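Local coordinates for protein carbohydrate kinase, pfkB family (Enterococcus faecalis, PDB 3KTN) that probably phosphorylates a sugar substrate, perhaps 2-keto-3-deoxygluconate, as a magnesium-binding kinase of the PfkB (ribokinase-like) family, at residues 276-281 with 309-314; 263-268 with 302-307. All coordinates share one frame; numbering follows the deposited sequence.

Contact 1. Residues 276-281 with 309-314; sequences IGAGDA and LAHTIQ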
loop_
_atom_site.group_PDB
_atom_site.type_symbol
_atom_site.label_atom_id
_atom_site.label_comp_id
_atom_site.label_asym_id
_atom_site.label_seq_id
_atom_site.Cartn_x
_atom_site.Cartn_y
_atom_site.Cartn_z
ATOM N N ILE A 276 18.491 -14.163 -0.013
ATOM C CA ILE A 276 17.981 -15.117 -0.989
ATOM C C ILE A 276 18.488 -14.819 -2.395
ATOM O O ILE A 276 18.293 -13.723 -2.913
ATOM C CB ILE A 276 16.445 -15.135 -0.987
ATOM C CG1 ILE A 276 15.950 -15.400 0.434
ATOM C CG2 ILE A 276 15.929 -16.231 -1.929
ATOM C CD1 ILE A 276 14.469 -15.406 0.563
ATOM N N GLY A 277 19.159 -15.800 -2.995
ATOM C CA GLY A 277 19.683 -15.630 -4.340
ATOM C C GLY A 277 20.987 -14.855 -4.441
ATOM O O GLY A 277 21.547 -14.739 -5.529
ATOM N N ALA A 278 21.479 -14.328 -3.324
ATOM C CA ALA A 278 22.716 -13.551 -3.336
ATOM C C ALA A 278 23.881 -14.349 -3.897
ATOM O O ALA A 278 24.848 -13.776 -4.404
ATOM C CB ALA A 278 23.050 -13.057 -1.932
ATOM N N GLY A 279 23.792 -15.671 -3.803
ATOM C CA GLY A 279 24.847 -16.508 -4.336
ATOM C C GLY A 279 24.938 -16.352 -5.840
ATOM O O GLY A 279 26.011 -16.521 -6.424
ATOM N N ASP A 280 23.820 -16.016 -6.479
ATOM C CA ASP A 280 23.829 -15.846 -7.925
ATOM C C ASP A 280 24.477 -14.531 -8.346
ATOM O O ASP A 280 24.900 -14.385 -9.496
ATOM C CB ASP A 280 22.412 -15.948 -8.486
ATOM C CG ASP A 280 21.733 -17.249 -8.104
ATOM O OD1 ASP A 280 22.392 -18.301 -8.218
ATOM O OD2 ASP A 280 20.548 -17.226 -7.694
ATOM N N ALA A 281 24.556 -13.573 -7.424
ATOM C CA ALA A 281 25.190 -12.289 -7.731
ATOM C C ALA A 281 26.708 -12.504 -7.731
ATOM O O ALA A 281 27.431 -11.885 -8.509
ATOM C CB ALA A 281 24.805 -11.239 -6.694
ATOM N N LEU A 309 26.610 -6.565 -2.062
ATOM C CA LEU A 309 25.581 -5.645 -2.537
ATOM C C LEU A 309 24.228 -6.331 -2.680
ATOM O O LEU A 309 23.202 -5.744 -2.361
ATOM C CB LEU A 309 25.982 -5.046 -3.887
ATOM C CG LEU A 309 27.040 -3.940 -3.873
ATOM C CD1 LEU A 309 27.501 -3.672 -5.293
ATOM C CD2 LEU A 309 26.460 -2.672 -3.245
ATOM N N ALA A 310 24.230 -7.575 -3.153
ATOM C CA ALA A 310 22.992 -8.321 -3.337
ATOM C C ALA A 310 22.250 -8.510 -2.021
ATOM O O ALA A 310 21.018 -8.608 -2.010
ATOM C CB ALA A 310 23.274 -9.678 -3.972
ATOM N N HIS A 311 22.993 -8.566 -0.917
ATOM C CA HIS A 311 22.378 -8.730 0.402
ATOM C C HIS A 311 21.662 -7.459 0.865
ATOM O O HIS A 311 20.849 -7.505 1.783
ATOM C CB HIS A 311 23.424 -9.118 1.457
ATOM C CG HIS A 311 23.941 -10.518 1.322
ATOM N ND1 HIS A 311 24.750 -10.921 0.278
ATOM C CD2 HIS A 311 23.780 -11.608 2.111
ATOM C CE1 HIS A 311 25.063 -12.193 0.433
ATOM N NE2 HIS A 311 24.488 -12.636 1.537
ATOM N N THR A 312 21.962 -6.327 0.232
ATOM C CA THR A 312 21.332 -5.065 0.600
ATOM C C THR A 312 20.156 -4.749 -0.324
ATOM O O THR A 312 19.475 -3.728 -0.155
ATOM C CB THR A 312 22.301 -3.902 0.473
ATOM O OG1 THR A 312 22.474 -3.600 -0.916
ATOM C CG2 THR A 312 23.652 -4.254 1.093
ATOM N N ILE A 313 19.933 -5.618 -1.308
ATOM C CA ILE A 313 18.853 -5.438 -2.276
ATOM C C ILE A 313 17.690 -6.350 -1.935
ATOM O O ILE A 313 17.864 -7.560 -1.796
ATOM C CB ILE A 313 19.355 -5.733 -3.712
ATOM C CG1 ILE A 313 20.431 -4.696 -4.095
ATOM C CG2 ILE A 313 18.185 -5.720 -4.695
ATOM C CD1 ILE A 313 21.054 -4.890 -5.481
ATOM N N GLN A 314 16.502 -5.777 -1.768
ATOM C CA GLN A 314 15.338 -6.598 -1.439
ATOM C C GLN A 314 15.014 -7.513 -2.624
ATOM O O GLN A 314 15.018 -7.071 -3.775
ATOM C CB GLN A 314 14.140 -5.700 -1.106
ATOM C CG GLN A 314 14.354 -4.854 0.150
ATOM C CD GLN A 314 13.166 -3.971 0.471
ATOM O OE1 GLN A 314 12.088 -4.458 0.844
ATOM N NE2 GLN A 314 13.346 -2.665 0.315
#
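Ala278, in the Gly-Ala-Gly-Asp signature of PfkB kinases at the start of helix 278-291, packs with Ala281 against Ala310 and His311 near the end of helix 296-310. The two chains come close, with 5.2 Å between the CA atoms of Ala278 and Ala310, a spacing that three alanines permit. The methyl of Ala310 meets both alanines of the signature helix: its CB lies 4.0 Å from Ala278 CB and 3.5 Å from Ala281 CB, the latter tighter than an ordinary van der Waals contact. Ala278 has a second neighbour in His311, whose imidazole turns one face to the methyl. The approach is off-centre, closest at 3.2 Å between Ala278 CB and His311 CE1, and widening to 3.8 Å between Ala278 CB and His311 NE2. The ring reaches this place because His311 CG stands beside its own backbone N (chi1 -72°), and it is held at two corners, ND1 by the carbonyl of Gly307 and NE2 by the guanidinium of Arg243. Ala310 and His311 are the first two residues of a type I turn that Ile313 N closes on Ala310 O; one residue earlier, Leu309 O accepts both the backbone N and the hydroxyl of Thr312. The Thr312 OG1 bond is 2.7 Å long and meets a lone pair of Leu309 O in the carbonyl plane. The magnesium ion, whose site includes Asp274 and Ile276, lies about 4 Å from the side chain of Ala278. No hydrogen bond joins the two segments, so methyl groups and one ring face carry the buried contact. The partners of the imidazole suggest a hydrogen on ND1 and an accepting NE2, an arrangement consistent with a neutral His311 whose fixed ring covers Ala278 beside the metal site.

Contact 2. Residues 263-268 with 302-307; sequences QQSEKR and FATVNG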
loop_
_atom_site.group_PDB
_atom_site.type_symbol
_atom_site.label_atom_id
_atom_site.label_comp_id
_atom_site.label_asym_id
_atom_site.label_seq_id
_atom_site.Cartn_x
_atom_site.Cartn_y
_atom_site.Cartn_z
ATOM N N GLN A 263 42.873 -17.738 -5.530
ATOM C CA GLN A 263 42.704 -16.326 -5.213
ATOM C C GLN A 263 41.536 -16.131 -4.255
ATOM O O GLN A 263 40.403 -16.510 -4.547
ATOM C CB GLN A 263 42.463 -15.525 -6.490
ATOM C CG GLN A 263 42.898 -14.086 -6.376
ATOM C CD GLN A 263 44.371 -13.972 -6.056
ATOM O OE1 GLN A 263 45.217 -14.498 -6.782
ATOM N NE2 GLN A 263 44.691 -13.289 -4.964
ATOM N N GLN A 264 41.828 -15.539 -3.105
ATOM C CA GLN A 264 40.825 -15.292 -2.081
ATOM C C GLN A 264 40.733 -13.791 -1.853
ATOM O O GLN A 264 41.749 -13.100 -1.839
ATOM C CB GLN A 264 41.240 -15.988 -0.782
ATOM C CG GLN A 264 40.315 -15.765 0.401
ATOM C CD GLN A 264 39.179 -16.763 0.455
ATOM O OE1 GLN A 264 39.403 -17.971 0.523
ATOM N NE2 GLN A 264 37.949 -16.264 0.432
ATOM N N SER A 265 39.519 -13.281 -1.682
ATOM C CA SER A 265 39.342 -11.854 -1.442
ATOM C C SER A 265 39.435 -11.624 0.060
ATOM O O SER A 265 39.353 -12.570 0.842
ATOM C CB SER A 265 37.970 -11.389 -1.933
ATOM O OG SER A 265 36.962 -11.732 -0.999
ATOM N N GLU A 266 39.615 -10.374 0.468
ATOM C CA GLU A 266 39.680 -10.072 1.892
ATOM C C GLU A 266 38.248 -10.087 2.420
ATOM O O GLU A 266 37.317 -9.816 1.666
ATOM C CB GLU A 266 40.312 -8.695 2.115
ATOM C CG GLU A 266 39.672 -7.576 1.306
ATOM C CD GLU A 266 40.260 -6.211 1.632
ATOM O OE1 GLU A 266 41.497 -6.053 1.512
ATOM O OE2 GLU A 266 39.487 -5.297 2.006
ATOM N N LYS A 267 38.073 -10.423 3.698
ATOM C CA LYS A 267 36.744 -10.457 4.305
ATOM C C LYS A 267 36.049 -9.109 4.136
ATOM O O LYS A 267 36.637 -8.064 4.404
ATOM C CB LYS A 267 36.819 -10.756 5.805
ATOM C CG LYS A 267 37.322 -12.131 6.181
ATOM C CD LYS A 267 37.110 -12.385 7.675
ATOM C CE LYS A 267 37.711 -11.271 8.543
ATOM N NZ LYS A 267 37.419 -11.462 10.001
ATOM N N ARG A 268 34.796 -9.140 3.704
ATOM C CA ARG A 268 34.025 -7.915 3.512
ATOM C C ARG A 268 32.889 -7.894 4.524
ATOM O O ARG A 268 32.115 -8.857 4.618
ATOM C CB ARG A 268 33.420 -7.878 2.107
ATOM C CG ARG A 268 34.392 -8.107 0.968
ATOM C CD ARG A 268 35.109 -6.836 0.593
ATOM N NE ARG A 268 34.167 -5.735 0.440
ATOM C CZ ARG A 268 34.473 -4.559 -0.098
ATOM N NH1 ARG A 268 35.702 -4.331 -0.546
ATOM N NH2 ARG A 268 33.555 -3.602 -0.169
ATOM N N PHE A 302 35.786 -8.115 -7.406
ATOM C CA PHE A 302 34.594 -7.549 -8.007
ATOM C C PHE A 302 33.356 -8.371 -7.628
ATOM O O PHE A 302 32.335 -7.818 -7.219
ATOM C CB PHE A 302 34.759 -7.534 -9.523
ATOM C CG PHE A 302 33.588 -6.961 -10.259
ATOM C CD1 PHE A 302 33.532 -5.605 -10.561
ATOM C CD2 PHE A 302 32.546 -7.781 -10.668
ATOM C CE1 PHE A 302 32.451 -5.071 -11.259
ATOM C CE2 PHE A 302 31.458 -7.257 -11.367
ATOM C CZ PHE A 302 31.416 -5.898 -11.663
ATOM N N ALA A 303 33.462 -9.691 -7.758
ATOM C CA ALA A 303 32.362 -10.599 -7.457
ATOM C C ALA A 303 31.935 -10.613 -5.985
ATOM O O ALA A 303 30.743 -10.715 -5.685
ATOM C CB ALA A 303 32.724 -12.010 -7.908
ATOM N N THR A 304 32.899 -10.519 -5.075
ATOM C CA THR A 304 32.596 -10.523 -3.649
ATOM C C THR A 304 31.826 -9.254 -3.272
ATOM O O THR A 304 30.853 -9.314 -2.517
ATOM C CB THR A 304 33.888 -10.633 -2.797
ATOM O OG1 THR A 304 34.649 -11.767 -3.232
ATOM C CG2 THR A 304 33.548 -10.821 -1.321
ATOM N N VAL A 305 32.252 -8.111 -3.807
ATOM C CA VAL A 305 31.564 -6.855 -3.535
ATOM C C VAL A 305 30.138 -6.946 -4.094
ATOM O O VAL A 305 29.182 -6.502 -3.462
ATOM C CB VAL A 305 32.298 -5.661 -4.184
ATOM C CG1 VAL A 305 31.456 -4.392 -4.066
ATOM C CG2 VAL A 305 33.643 -5.458 -3.500
ATOM N N ASN A 306 29.997 -7.535 -5.276
ATOM C CA ASN A 306 28.684 -7.685 -5.883
ATOM C C ASN A 306 27.813 -8.552 -4.978
ATOM O O ASN A 306 26.625 -8.286 -4.802
ATOM C CB ASN A 306 28.797 -8.330 -7.267
ATOM C CG ASN A 306 27.558 -8.094 -8.114
ATOM O OD1 ASN A 306 27.049 -6.977 -8.170
ATOM N ND2 ASN A 306 27.077 -9.135 -8.783
ATOM N N GLY A 307 28.419 -9.588 -4.404
ATOM C CA GLY A 307 27.700 -10.479 -3.510
ATOM C C GLY A 307 27.213 -9.766 -2.262
ATOM O O GLY A 307 26.101 -10.019 -1.791
#
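Two bends in the Arg268 side chain, at chi2 (-83°) and chi3 (-48°), fold it back so that both its middle and its end meet helix 296-310 at Thr304 and Val305. The methylene Arg268 CG rests against the methyl of Thr304, 3.6 Å from Thr304 CG2, which points toward the strand because it stands anti to its backbone N. Beyond the bends the guanidinium lies across Val305, with Val305 CG2 centred under one face and 3.6 Å from Arg268 CZ. NH1 and NH2 of Arg268 are each 3.8 Å from that same methyl, showing how evenly the flat group straddles it. Farther along the helix Val308 also touches Arg268, while Val305 reaches Leu329 of helix 322-330. Nearer the start of the segment, Ser265 approaches Thr304 from the strand side, its OG 3.5 Å from Thr304 CG2 and 3.2 Å from Thr304 OG1. Each hydroxyl also has a partner outside the contact: Thr304 OG1 bonds to Val300 O, one helical turn back, and Ser265 OG to the backbone N of Gly254 in the adjoining antiparallel strand 250-257. The contact thus lays the helix against strand 262-269, the last strand of the large mixed sheet, well away from the magnesium. Its chemistry is mainly apolar despite the residue types: methyls meet the aliphatic part and the flat face of an arginine, whose N-H groups lie in the guanidinium plane and so do not point at the Val305 methyl that covers its face.

The centres of contacts 1 and 2 lie 13 Å apart, and both use helix 296-310: contact 2 its middle, contact 1 its C-terminal part and the chain that follows. Along the chain the segments alternate, 263-268, 276-281, 302-307 and 309-314, so the two pairings cross. Strand 262-269, helix 278-291 and helix 296-310 follow one another, and the last of them packs back on both predecessors. The contacts also touch directly, through a probable hydrogen bond from Asn306 ND2 to Ala281 O (2.8 Å). One helix therefore connects the edge of the large sheet with the signature segment beside the magnesium ion.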